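Uncharacterized protein (Bacteroides ovatus, PDB 4FS7) is of unknown function but, as an extracellular leucine-rich repeat protein of the BspA type, probably takes part in binding other proteins. Local coordinates at residues A[138-143]-A[161-166]; A[165-170]-A[188-193]; A[156-161]-A[178-183]. All coordinates share one frame; numbering follows the deposited sequence.

Interaction 1: A[138-143]-A[161-166]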
loop_
_atom_site.group_PDB
_atom_site.type_symbol
_atom_site.label_atom_id
_atom_site.label_comp_id
_atom_site.label_asym_id
_atom_site.label_seq_id
_atom_site.Cartn_x
_atom_site.Cartn_y
_atom_site.Cartn_z
ATOM N N GLY A 138 -11.553 7.282 4.695
ATOM C CA GLY A 138 -11.672 8.725 4.879
ATOM C C GLY A 138 -11.992 9.179 6.274
ATOM O O GLY A 138 -12.009 10.369 6.530
ATOM N N CYS A 139 -12.212 8.275 7.201
ATOM C CA CYS A 139 -12.480 8.706 8.576
ATOM C C CYS A 139 -11.281 9.404 9.177
ATOM O O CYS A 139 -10.153 9.132 8.809
ATOM C CB CYS A 139 -12.848 7.510 9.435
ATOM S SG CYS A 139 -14.508 6.844 9.123
ATOM N N ASP A 140 -11.533 10.325 10.103
ATOM C CA ASP A 140 -10.497 11.214 10.649
ATOM C C ASP A 140 -9.942 10.770 12.015
ATOM O O ASP A 140 -9.420 11.586 12.763
ATOM C CB ASP A 140 -10.966 12.671 10.683
ATOM C CG ASP A 140 -9.818 13.633 10.537
ATOM O OD1 ASP A 140 -8.869 13.310 9.781
ATOM O OD2 ASP A 140 -9.874 14.695 11.187
ATOM N N PHE A 141 -10.004 9.460 12.294
ATOM C CA PHE A 141 -9.399 8.834 13.476
ATOM C C PHE A 141 -7.928 9.149 13.633
ATOM O O PHE A 141 -7.184 9.016 12.654
ATOM C CB PHE A 141 -9.459 7.270 13.384
ATOM C CG PHE A 141 -10.810 6.694 13.068
ATOM C CD1 PHE A 141 -11.969 7.220 13.589
ATOM C CD2 PHE A 141 -10.913 5.548 12.246
ATOM C CE1 PHE A 141 -13.196 6.670 13.326
ATOM C CE2 PHE A 141 -12.139 5.020 11.963
ATOM C CZ PHE A 141 -13.282 5.555 12.521
ATOM N N LYS A 142 -7.489 9.419 14.851
ATOM C CA LYS A 142 -6.061 9.410 15.171
ATOM C C LYS A 142 -5.567 8.001 15.530
ATOM O O LYS A 142 -4.388 7.702 15.334
ATOM C CB LYS A 142 -5.780 10.346 16.327
ATOM C CG LYS A 142 -4.344 10.468 16.689
ATOM C CD LYS A 142 -4.157 11.529 17.815
ATOM C CE LYS A 142 -2.705 11.613 18.254
ATOM N NZ LYS A 142 -2.421 12.951 18.862
ATOM N N GLU A 143 -6.440 7.184 16.118
ATOM C CA GLU A 143 -6.053 5.875 16.553
ATOM C C GLU A 143 -7.222 4.972 16.367
ATOM O O GLU A 143 -8.384 5.389 16.393
ATOM C CB GLU A 143 -5.587 5.912 17.995
ATOM C CG GLU A 143 -6.579 6.241 19.036
ATOM C CD GLU A 143 -5.915 6.065 20.409
ATOM O OE1 GLU A 143 -5.294 7.027 20.875
ATOM O OE2 GLU A 143 -5.932 4.934 20.962
ATOM N N CYS A 161 -7.320 7.606 5.548
ATOM C CA CYS A 161 -7.483 8.037 6.930
ATOM C C CYS A 161 -6.262 8.916 7.264
ATOM O O CYS A 161 -5.216 8.454 7.751
ATOM C CB CYS A 161 -7.611 6.845 7.847
ATOM S SG CYS A 161 -9.188 5.946 7.616
ATOM N N GLU A 162 -6.404 10.203 6.944
ATOM C CA GLU A 162 -5.254 11.113 6.872
ATOM C C GLU A 162 -4.755 11.623 8.219
ATOM O O GLU A 162 -3.693 12.237 8.265
ATOM C CB GLU A 162 -5.523 12.270 5.883
ATOM C CG GLU A 162 -5.725 11.767 4.436
ATOM C CD GLU A 162 -5.948 12.841 3.406
ATOM O OE1 GLU A 162 -6.379 13.964 3.747
ATOM O OE2 GLU A 162 -5.692 12.555 2.221
ATOM N N SER A 163 -5.473 11.311 9.306
ATOM C CA SER A 163 -5.025 11.653 10.647
ATOM C C SER A 163 -4.539 10.424 11.420
ATOM O O SER A 163 -4.100 10.575 12.560
ATOM C CB SER A 163 -6.151 12.328 11.453
ATOM O OG SER A 163 -6.448 13.568 10.892
ATOM N N LEU A 164 -4.644 9.225 10.841
ATOM C CA LEU A 164 -4.341 7.994 11.584
ATOM C C LEU A 164 -2.846 7.896 11.914
ATOM O O LEU A 164 -1.999 7.933 11.005
ATOM C CB LEU A 164 -4.762 6.785 10.783
ATOM C CG LEU A 164 -4.700 5.420 11.446
ATOM C CD1 LEU A 164 -5.694 5.292 12.628
ATOM C CD2 LEU A 164 -4.998 4.323 10.397
ATOM N N GLU A 165 -2.536 7.788 13.201
ATOM C CA GLU A 165 -1.201 7.674 13.713
ATOM C C GLU A 165 -0.938 6.392 14.468
ATOM O O GLU A 165 0.215 6.046 14.718
ATOM C CB GLU A 165 -0.885 8.855 14.649
ATOM C CG GLU A 165 -0.904 10.236 13.991
ATOM C CD GLU A 165 -0.466 11.355 14.923
ATOM O OE1 GLU A 165 0.460 11.155 15.729
ATOM O OE2 GLU A 165 -1.033 12.445 14.812
ATOM N N TYR A 166 -1.985 5.670 14.860
ATOM C CA TYR A 166 -1.799 4.455 15.620
ATOM C C TYR A 166 -2.858 3.475 15.185
ATOM O O TYR A 166 -4.058 3.808 15.206
ATOM C CB TYR A 166 -1.919 4.713 17.101
ATOM C CG TYR A 166 -1.789 3.423 17.859
ATOM C CD1 TYR A 166 -0.536 2.824 18.030
ATOM C CD2 TYR A 166 -2.922 2.737 18.321
ATOM C CE1 TYR A 166 -0.395 1.632 18.712
ATOM C CE2 TYR A 166 -2.784 1.523 18.997
ATOM C CZ TYR A 166 -1.531 0.978 19.189
ATOM O OH TYR A 166 -1.436 -0.220 19.842
HETATM O O HOH W 1 -9.168 11.726 7.062
HETATM O O HOH W 2 -7.621 9.431 9.918
#

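Interaction 2: A[165-170]-A[188-193]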
loop_
_atom_site.group_PDB
_atom_site.type_symbol
_atom_site.label_atom_id
_atom_site.label_comp_id
_atom_site.label_asym_id
_atom_site.label_seq_id
_atom_site.Cartn_x
_atom_site.Cartn_y
_atom_site.Cartn_z
ATOM N N GLU A 165 -2.536 7.788 13.201
ATOM C CA GLU A 165 -1.201 7.674 13.713
ATOM C C GLU A 165 -0.938 6.392 14.468
ATOM O O GLU A 165 0.215 6.046 14.718
ATOM C CB GLU A 165 -0.885 8.855 14.649
ATOM C CG GLU A 165 -0.904 10.236 13.991
ATOM C CD GLU A 165 -0.466 11.355 14.923
ATOM O OE1 GLU A 165 0.460 11.155 15.729
ATOM O OE2 GLU A 165 -1.033 12.445 14.812
ATOM N N TYR A 166 -1.985 5.670 14.860
ATOM C CA TYR A 166 -1.799 4.455 15.620
ATOM C C TYR A 166 -2.858 3.475 15.185
ATOM O O TYR A 166 -4.058 3.808 15.206
ATOM C CB TYR A 166 -1.919 4.713 17.101
ATOM C CG TYR A 166 -1.789 3.423 17.859
ATOM C CD1 TYR A 166 -0.536 2.824 18.030
ATOM C CD2 TYR A 166 -2.922 2.737 18.321
ATOM C CE1 TYR A 166 -0.395 1.632 18.712
ATOM C CE2 TYR A 166 -2.784 1.523 18.997
ATOM C CZ TYR A 166 -1.531 0.978 19.189
ATOM O OH TYR A 166 -1.436 -0.220 19.842
ATOM N N VAL A 167 -2.461 2.253 14.820
ATOM C CA VAL A 167 -3.412 1.164 14.584
ATOM C C VAL A 167 -2.908 -0.130 15.193
ATOM O O VAL A 167 -1.753 -0.462 15.027
ATOM C CB VAL A 167 -3.744 1.001 13.076
ATOM C CG1 VAL A 167 -2.513 0.852 12.224
ATOM C CG2 VAL A 167 -4.723 -0.140 12.848
ATOM N N SER A 168 -3.768 -0.810 15.945
ATOM C CA SER A 168 -3.496 -2.128 16.488
ATOM C C SER A 168 -4.306 -3.168 15.735
ATOM O O SER A 168 -5.516 -3.264 15.936
ATOM C CB SER A 168 -3.810 -2.147 17.977
ATOM O OG SER A 168 -3.578 -3.463 18.482
ATOM N N LEU A 169 -3.666 -3.932 14.867
ATOM C CA LEU A 169 -4.264 -5.007 14.085
ATOM C C LEU A 169 -4.392 -6.257 14.938
ATOM O O LEU A 169 -3.640 -6.429 15.884
ATOM C CB LEU A 169 -3.416 -5.313 12.851
ATOM C CG LEU A 169 -3.421 -4.256 11.754
ATOM C CD1 LEU A 169 -2.279 -4.479 10.777
ATOM C CD2 LEU A 169 -4.780 -4.261 11.025
ATOM N N PRO A 170 -5.331 -7.163 14.615
ATOM C CA PRO A 170 -5.408 -8.414 15.359
ATOM C C PRO A 170 -4.119 -9.203 15.151
ATOM O O PRO A 170 -3.658 -9.396 14.018
ATOM C CB PRO A 170 -6.607 -9.131 14.712
ATOM C CG PRO A 170 -7.388 -8.052 14.048
ATOM C CD PRO A 170 -6.361 -7.083 13.567
ATOM N N LYS A 188 3.230 6.918 11.056
ATOM C CA LYS A 188 4.701 6.820 11.119
ATOM C C LYS A 188 5.216 5.427 11.399
ATOM O O LYS A 188 6.350 5.102 11.045
ATOM C CB LYS A 188 5.232 7.804 12.158
ATOM C CG LYS A 188 6.724 7.974 12.225
ATOM C CD LYS A 188 7.162 9.025 13.254
ATOM C CE LYS A 188 6.245 10.220 13.408
ATOM N NZ LYS A 188 6.203 11.151 12.221
ATOM N N SER A 189 4.391 4.623 12.072
ATOM C CA SER A 189 4.781 3.307 12.523
ATOM C C SER A 189 3.599 2.349 12.459
ATOM O O SER A 189 2.454 2.771 12.592
ATOM C CB SER A 189 5.214 3.379 13.987
ATOM O OG SER A 189 6.118 4.437 14.251
ATOM N N ILE A 190 3.900 1.070 12.359
ATOM C CA ILE A 190 2.898 0.043 12.565
ATOM C C ILE A 190 3.580 -1.206 13.058
ATOM O O ILE A 190 4.656 -1.587 12.562
ATOM C CB ILE A 190 2.049 -0.235 11.285
ATOM C CG1 ILE A 190 0.821 -1.083 11.626
ATOM C CG2 ILE A 190 2.875 -0.800 10.179
ATOM C CD1 ILE A 190 -0.211 -1.141 10.519
ATOM N N LYS A 191 2.947 -1.871 14.018
ATOM C CA LYS A 191 3.337 -3.193 14.479
ATOM C C LYS A 191 2.548 -4.235 13.715
ATOM O O LYS A 191 1.343 -4.327 13.841
ATOM C CB LYS A 191 3.115 -3.311 15.986
ATOM C CG LYS A 191 3.534 -4.658 16.550
ATOM C CD LYS A 191 3.478 -4.712 18.074
ATOM C CE LYS A 191 3.928 -6.095 18.614
ATOM N NZ LYS A 191 5.238 -6.548 17.993
ATOM N N LEU A 192 3.229 -5.030 12.915
ATOM C CA LEU A 192 2.576 -6.014 12.106
ATOM C C LEU A 192 2.194 -7.217 12.956
ATOM O O LEU A 192 2.901 -7.567 13.898
ATOM C CB LEU A 192 3.484 -6.416 10.941
ATOM C CG LEU A 192 3.752 -5.312 9.911
ATOM C CD1 LEU A 192 4.753 -5.822 8.864
ATOM C CD2 LEU A 192 2.453 -4.864 9.204
ATOM N N PRO A 193 1.084 -7.912 12.601
ATOM C CA PRO A 193 0.746 -9.152 13.292
ATOM C C PRO A 193 1.942 -10.087 13.290
ATOM O O PRO A 193 2.644 -10.203 12.288
ATOM C CB PRO A 193 -0.415 -9.688 12.450
ATOM C CG PRO A 193 -1.076 -8.474 11.948
ATOM C CD PRO A 193 0.056 -7.534 11.638
HETATM O O HOH W 3 2.480 7.259 13.808
HETATM O O HOH W 4 0.501 2.137 14.502
HETATM O O HOH W 5 0.978 -0.595 15.649
HETATM O O HOH W 6 -0.994 -3.095 14.174
#

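Interaction 3: A[156-161]-A[178-183]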
loop_
_atom_site.group_PDB
_atom_site.type_symbol
_atom_site.label_atom_id
_atom_site.label_comp_id
_atom_site.label_asym_id
_atom_site.label_seq_id
_atom_site.Cartn_x
_atom_site.Cartn_y
_atom_site.Cartn_z
ATOM N N GLU A 156 -8.978 -1.630 1.424
ATOM C CA GLU A 156 -9.121 -0.183 1.573
ATOM C C GLU A 156 -9.977 0.212 2.792
ATOM O O GLU A 156 -10.485 1.342 2.846
ATOM C CB GLU A 156 -9.647 0.474 0.294
ATOM C CG GLU A 156 -8.617 0.454 -0.846
ATOM C CD GLU A 156 -8.976 1.324 -2.024
ATOM O OE1 GLU A 156 -9.852 2.209 -1.926
ATOM O OE2 GLU A 156 -8.365 1.129 -3.096
ATOM N N ALA A 157 -10.015 -0.626 3.823
ATOM C CA ALA A 157 -10.880 -0.317 4.972
ATOM C C ALA A 157 -10.491 0.965 5.687
ATOM O O ALA A 157 -11.363 1.641 6.223
ATOM C CB ALA A 157 -10.909 -1.498 5.948
ATOM N N PHE A 158 -9.192 1.308 5.687
ATOM C CA PHE A 158 -8.677 2.501 6.329
ATOM C C PHE A 158 -7.986 3.407 5.321
ATOM O O PHE A 158 -7.144 4.234 5.682
ATOM C CB PHE A 158 -7.753 2.136 7.497
ATOM C CG PHE A 158 -8.479 1.398 8.569
ATOM C CD1 PHE A 158 -9.297 2.109 9.423
ATOM C CD2 PHE A 158 -8.404 0.014 8.688
ATOM C CE1 PHE A 158 -10.042 1.481 10.408
ATOM C CE2 PHE A 158 -9.144 -0.627 9.693
ATOM C CZ PHE A 158 -9.965 0.126 10.514
ATOM N N ALA A 159 -8.305 3.260 4.044
ATOM C CA ALA A 159 -7.660 4.123 3.035
ATOM C C ALA A 159 -8.044 5.586 3.263
ATOM O O ALA A 159 -9.200 5.885 3.636
ATOM C CB ALA A 159 -8.040 3.694 1.635
ATOM N N THR A 160 -7.089 6.496 3.041
ATOM C CA THR A 160 -7.298 7.937 3.129
ATOM C C THR A 160 -7.712 8.348 4.524
ATOM O O THR A 160 -8.296 9.416 4.689
ATOM C CB THR A 160 -8.218 8.503 2.012
ATOM O OG1 THR A 160 -9.578 8.230 2.269
ATOM C CG2 THR A 160 -7.885 7.935 0.682
ATOM N N CYS A 161 -7.320 7.606 5.548
ATOM C CA CYS A 161 -7.483 8.037 6.930
ATOM C C CYS A 161 -6.262 8.916 7.264
ATOM O O CYS A 161 -5.216 8.454 7.751
ATOM C CB CYS A 161 -7.611 6.845 7.847
ATOM S SG CYS A 161 -9.188 5.946 7.616
ATOM N N ASN A 178 -5.669 -5.587 -0.007
ATOM C CA ASN A 178 -5.263 -4.547 -0.942
ATOM C C ASN A 178 -5.639 -3.133 -0.432
ATOM O O ASN A 178 -6.766 -2.876 -0.009
ATOM C CB ASN A 178 -5.889 -4.897 -2.307
ATOM C CG ASN A 178 -5.649 -3.861 -3.379
ATOM O OD1 ASN A 178 -5.795 -2.674 -3.155
ATOM N ND2 ASN A 178 -5.261 -4.315 -4.549
ATOM N N GLY A 179 -4.659 -2.231 -0.441
ATOM C CA GLY A 179 -4.916 -0.834 -0.167
ATOM C C GLY A 179 -5.403 -0.541 1.231
ATOM O O GLY A 179 -5.879 0.571 1.461
ATOM N N LEU A 180 -5.182 -1.445 2.181
ATOM C CA LEU A 180 -5.763 -1.299 3.518
ATOM C C LEU A 180 -5.508 0.033 4.166
ATOM O O LEU A 180 -6.424 0.634 4.771
ATOM C CB LEU A 180 -5.211 -2.387 4.405
ATOM C CG LEU A 180 -5.757 -2.491 5.813
ATOM C CD1 LEU A 180 -7.266 -2.614 5.835
ATOM C CD2 LEU A 180 -5.128 -3.715 6.511
ATOM N N PHE A 181 -4.262 0.528 4.078
ATOM C CA PHE A 181 -3.871 1.800 4.652
ATOM C C PHE A 181 -3.400 2.812 3.585
ATOM O O PHE A 181 -2.636 3.744 3.873
ATOM C CB PHE A 181 -2.773 1.626 5.711
ATOM C CG PHE A 181 -3.201 0.787 6.866
ATOM C CD1 PHE A 181 -4.089 1.287 7.785
ATOM C CD2 PHE A 181 -2.788 -0.523 7.024
ATOM C CE1 PHE A 181 -4.516 0.542 8.830
ATOM C CE2 PHE A 181 -3.204 -1.262 8.083
ATOM C CZ PHE A 181 -4.080 -0.733 8.984
ATOM N N SER A 182 -3.851 2.641 2.352
ATOM C CA SER A 182 -3.424 3.507 1.251
ATOM C C SER A 182 -3.754 4.955 1.598
ATOM O O SER A 182 -4.881 5.250 1.938
ATOM C CB SER A 182 -4.149 3.132 -0.024
ATOM O OG SER A 182 -3.681 3.934 -1.107
ATOM N N GLY A 183 -2.802 5.838 1.494
ATOM C CA GLY A 183 -3.065 7.223 1.747
ATOM C C GLY A 183 -3.132 7.704 3.194
ATOM O O GLY A 183 -3.594 8.826 3.475
HETATM O O HOH W 7 -5.839 0.018 -3.709
#

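Interaction 1: A[138-143]-A[161-166]
Ser-163 OG donates a short hydrogen bond of 2.7 Å to Asp-140 OD1, meeting the carboxylate from above its plane. Asp-140 starts out away from its neighbour, but with CG anti to the backbone N (chi1 -150°) its tip swings back, and Ser-163, whose short side chain sets out toward Asp-140 from the turn spanning Cys-161 to Leu-164, puts its hydroxyl within reach of it. Further along, Lys-142 O is gripped by two consecutive amides: Glu-165 N comes from above the carbonyl plane at 2.8 Å in a nearly straight bond, whereas Tyr-166 N lies in that plane at 3.2 Å from Lys-142 O and is more bent. Nearer the turn, where the backbones are not aligned for such direct bonds, water links them. One molecule accepts from Ser-163 N and donates to Cys-139 O and Phe-141 O, so three main-chain polar groups share it.

Packing surrounds this polar seam. Lys-142 and Glu-165 extend from the surface and cross obliquely; their opposite charges probably attract, although Lys-142 NZ, 4.3 Å from Glu-165 OE2, is too far for a salt bridge. Inside, Cys-139 CB lies 4.4 Å from Cys-161 SG, while Leu-164 CD1 reaches 4.3 Å from Phe-141 CB, apolar groups suited to the interior. Phe-141 also meets the ring of Phe-136. At the far end Glu-143 and Tyr-166 form a parallel bridge, with their CB atoms 4.0 Å apart on the same face. Equivalent positions lie 23 residues apart, two successive coils of a BspA-type leucine-rich repeat solenoid entering its short parallel strands.

Interaction 2: A[165-170]-A[188-193]
Segments 165-170 and 188-193 run parallel, 1° apart over their touching parts, yet stand too widely spaced for a direct sheet: Val-167 CA is 6.7 Å from Ile-190 CA. A file of four waters fills the gap and joins amides to carbonyls. One bridges Glu-165 O and Lys-188 N, the next Val-167 N and Ser-189 O. Val-167 O accepts from two waters, one of which it shares with Lys-191 N; the other accepts from Leu-169 N and also donates to Lys-191 O, at 2.7 Å. On its other edge strand 166-168 bonds directly to strand 143-145, so here neighbouring coils of the leucine-rich repeat solenoid stand further apart, still parallel, and water replaces one line of strand pairing. Beneath the waters, apolar branches close the interior. Ile-190 puts CG1 anti to its backbone N (chi1 -167°), carrying CD1 across to Val-167 CG1 at 3.5 Å, tighter than usual for two methyl carbons. Leu-169 points toward the next coil, and its CD1 touches both Ile-190 CD1 and Pro-193 CD, each at 3.9 Å. Pro-193, which has no amide hydrogen to offer, presents its ring instead: CG rests 3.4 Å from Pro-170 O.

Interaction 3: A[156-161]-A[178-183]
Phe-158 lies alongside Phe-181, pointing the same way, but the two rings barely overlap: their planes are only 14° from parallel, yet the centroids are 5.8 Å apart. Each CG is anti to its own carbonyl carbon (chi1 -63° and -61°), so two residues with the same rotamer recur in successive coils. The slide brings Phe-158 CB to 3.8 Å from Phe-181 CD1, while Leu-180 CD1 sits at the edge of the Phe-158 ring, near its plane, and also touches Ala-157 CB at 3.8 Å. Beyond Phe-158 the ring of Phe-136 continues the series, nearly parallel to it.

Backbone bonds hold the coils at this spacing. Glu-156 N donates to Asn-178 O nearly along the C=O axis, Phe-158 N to Leu-180 O in the carbonyl plane at 3.0 Å, and Thr-160 N to Ser-182 O in the straightest and shortest of the three, 2.8 Å. Gly-179 and Gly-183 suit chain bends with positive phi, and with no side chain Gly-179 leaves its space to Glu-156 CG, which passes 3.6 Å from Gly-179 O. Thr-160 turns its hydroxyl back on its own segment, where OG1 donates to Ala-159 O.

At the partly exposed end, a water donates to Glu-156 OE2 and, in the conformer described, to Asn-178 OD1, while Glu-156 OE1 forms a salt bridge with Lys-137. Alternate amides thus find acceptors on the next coil while aromatic and aliphatic groups fill the interior, which suggests that the main chain largely sets the register, while buried hydrophobic contact closes the stack of BspA-type repeats.

All three interactions join neighbouring coils of one leucine-rich repeat solenoid. Interactions 1 and 2 share Glu-165 and Tyr-166, so strand 166-168 and its approach face the previous coil in one and the next in the other. Interaction 2 is wholly buried in its side chains; interactions 1 and 3 mix interior and surface, with charged residues reaching outward chiefly in interaction 1. Direct main-chain bonds dominate interaction 3, a blend of direct and water-borne bonds marks interaction 1, and waters alone span the backbones in interaction 2. Phe-181 ties them together inside: its ring packs against Leu-164, Val-167, Leu-169 and Ile-190.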